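Long-range contact in Orf11 (Staphylococcus phage P68, PDB 6O43), which is a potential lysin of the phage, probably acting in breakdown of the staphylococcal cell wall: residues 117-121 against 168-172. Residues are numbered along the deposited sequence; the frame is centred on the assembly and turned at random.
Sequences NIVHF and YNKVQ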
loop_
_atom_site.group_PDB
_atom_site.type_symbol
_atom_site.label_atom_id
_atom_site.label_comp_id
_atom_site.label_asym_id
_atom_site.label_seq_id
_atom_site.Cartn_x
_atom_site.Cartn_y
_atom_site.Cartn_z
ATOM N N ASN A 117 -10.309 17.527 -9.190
ATOM C CA ASN A 117 -11.750 17.703 -8.976
ATOM C C ASN A 117 -11.901 18.383 -7.614
ATOM O O ASN A 117 -12.242 17.754 -6.609
ATOM C CB ASN A 117 -12.510 16.378 -9.043
ATOM C CG ASN A 117 -13.039 16.080 -10.432
ATOM O OD1 ASN A 117 -13.920 16.778 -10.936
ATOM N ND2 ASN A 117 -12.511 15.035 -11.053
ATOM N N ILE A 118 -11.652 19.689 -7.594
ATOM C CA ILE A 118 -11.469 20.423 -6.346
ATOM C C ILE A 118 -12.797 20.481 -5.598
ATOM O O ILE A 118 -13.741 21.148 -6.031
ATOM C CB ILE A 118 -10.913 21.825 -6.603
ATOM C CG1 ILE A 118 -9.574 21.724 -7.335
ATOM C CG2 ILE A 118 -10.764 22.588 -5.292
ATOM C CD1 ILE A 118 -8.998 23.068 -7.747
ATOM N N VAL A 119 -12.866 19.790 -4.462
ATOM C CA VAL A 119 -13.962 19.928 -3.511
ATOM C C VAL A 119 -13.334 19.998 -2.125
ATOM O O VAL A 119 -12.788 19.000 -1.638
ATOM C CB VAL A 119 -14.972 18.775 -3.587
ATOM C CG1 VAL A 119 -16.078 18.981 -2.555
ATOM C CG2 VAL A 119 -15.556 18.664 -4.984
ATOM N N HIS A 120 -13.396 21.171 -1.498
ATOM C CA HIS A 120 -12.896 21.349 -0.139
ATOM C C HIS A 120 -13.986 20.912 0.830
ATOM O O HIS A 120 -15.023 21.573 0.945
ATOM C CB HIS A 120 -12.492 22.801 0.105
ATOM C CG HIS A 120 -11.499 23.329 -0.884
ATOM N ND1 HIS A 120 -10.196 22.880 -0.943
ATOM C CD2 HIS A 120 -11.616 24.271 -1.849
ATOM C CE1 HIS A 120 -9.556 23.518 -1.908
ATOM N NE2 HIS A 120 -10.394 24.370 -2.471
ATOM N N PHE A 121 -13.756 19.801 1.529
ATOM C CA PHE A 121 -14.756 19.276 2.450
ATOM C C PHE A 121 -14.195 18.689 3.738
ATOM O O PHE A 121 -14.976 18.469 4.666
ATOM C CB PHE A 121 -15.602 18.198 1.759
ATOM C CG PHE A 121 -14.831 16.952 1.420
ATOM C CD1 PHE A 121 -14.727 15.913 2.335
ATOM C CD2 PHE A 121 -14.208 16.819 0.190
ATOM C CE1 PHE A 121 -14.014 14.761 2.028
ATOM C CE2 PHE A 121 -13.494 15.672 -0.125
ATOM C CZ PHE A 121 -13.398 14.641 0.795
ATOM N N TYR A 168 -19.149 12.460 -0.309
ATOM C CA TYR A 168 -18.288 13.489 0.262
ATOM C C TYR A 168 -17.398 14.148 -0.788
ATOM O O TYR A 168 -17.430 15.371 -0.947
ATOM C CB TYR A 168 -17.440 12.893 1.395
ATOM C CG TYR A 168 -18.207 12.713 2.686
ATOM C CD1 TYR A 168 -19.057 11.629 2.867
ATOM C CD2 TYR A 168 -18.089 13.635 3.720
ATOM C CE1 TYR A 168 -19.763 11.464 4.044
ATOM C CE2 TYR A 168 -18.790 13.478 4.901
ATOM C CZ TYR A 168 -19.626 12.391 5.057
ATOM O OH TYR A 168 -20.327 12.233 6.231
ATOM N N ASN A 169 -16.598 13.360 -1.508
ATOM C CA ASN A 169 -15.682 13.932 -2.490
ATOM C C ASN A 169 -16.373 14.346 -3.784
ATOM O O ASN A 169 -15.770 15.074 -4.582
ATOM C CB ASN A 169 -14.546 12.949 -2.798
ATOM C CG ASN A 169 -15.016 11.721 -3.563
ATOM O OD1 ASN A 169 -15.532 11.828 -4.675
ATOM N ND2 ASN A 169 -14.814 10.543 -2.976
ATOM N N LYS A 170 -17.607 13.899 -4.017
ATOM C CA LYS A 170 -18.453 14.335 -5.125
ATOM C C LYS A 170 -17.951 13.882 -6.490
ATOM O O LYS A 170 -18.423 14.396 -7.513
ATOM C CB LYS A 170 -18.620 15.859 -5.138
ATOM C CG LYS A 170 -19.120 16.446 -3.829
ATOM C CD LYS A 170 -20.424 15.802 -3.386
ATOM C CE LYS A 170 -21.160 16.688 -2.389
ATOM N NZ LYS A 170 -22.433 16.066 -1.924
ATOM N N VAL A 171 -17.012 12.936 -6.545
ATOM C CA VAL A 171 -16.486 12.424 -7.802
ATOM C C VAL A 171 -16.793 10.944 -7.987
ATOM O O VAL A 171 -17.203 10.522 -9.074
ATOM C CB VAL A 171 -14.969 12.677 -7.921
ATOM C CG1 VAL A 171 -14.377 11.818 -9.029
ATOM C CG2 VAL A 171 -14.699 14.147 -8.185
ATOM N N GLN A 172 -16.609 10.140 -6.940
ATOM C CA GLN A 172 -16.810 8.699 -7.035
ATOM C C GLN A 172 -16.367 8.007 -5.754
ATOM O O GLN A 172 -15.710 8.620 -4.906
ATOM C CB GLN A 172 -16.033 8.125 -8.219
ATOM C CG GLN A 172 -14.527 8.225 -8.047
ATOM C CD GLN A 172 -13.766 7.446 -9.097
ATOM O OE1 GLN A 172 -13.913 7.688 -10.295
ATOM N NE2 GLN A 172 -12.947 6.500 -8.652
HETATM O O HOH W 1 -13.210 15.569 -5.231
#
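Phe121 reaches across from the loop 117-121 to the last turn of helix 166-169; the segments 117-121 and 168-171 run in opposite directions. From CB, which leaves the backbone toward that helix end, chi1 of 67° sets CG between the backbone N and the carbonyl carbon and lays one ring face over the Tyr168-Asn169 peptide. CG and CD2 sit above the carbonyl, with CD2 3.7 Å from Tyr168 O. CE1, on the other side of the ring, packs against Tyr168 CB at 4.0 Å. CE2, next to CD2, lies 3.7 Å from Asn169 CA, and CZ, the far end of the ring, comes near Asn169 CA and CB. The Tyr168 ring heads away and meets Phe121 CD1 near its own plane; Trp156 and Tyr160 also touch the phenylalanine.

Past the helix Lys170 takes positive phi, and the chain turns on Asn169: OD1 accepts from Val171 N, an Asx turn, and, on a lone pair at 3.0 Å, from Gln172 N, which extends it to an Asx motif. Asn169 ND2 answers with a bond to Gln172 O almost in its amide plane, and a second to Gly163 O, which together fix the amide's rotation.

Farther along, Val119 CG2 touches Asn169 O at 3.6 Å and Lys170 CB, and Asn117 CB comes to 3.2 Å from Val171 CG2, a tight apolar contact. No direct hydrogen bond joins the segments; one water lies within hydrogen-bonding distance of both Asn117 O and Asn169 O, 2.7 Å from the latter.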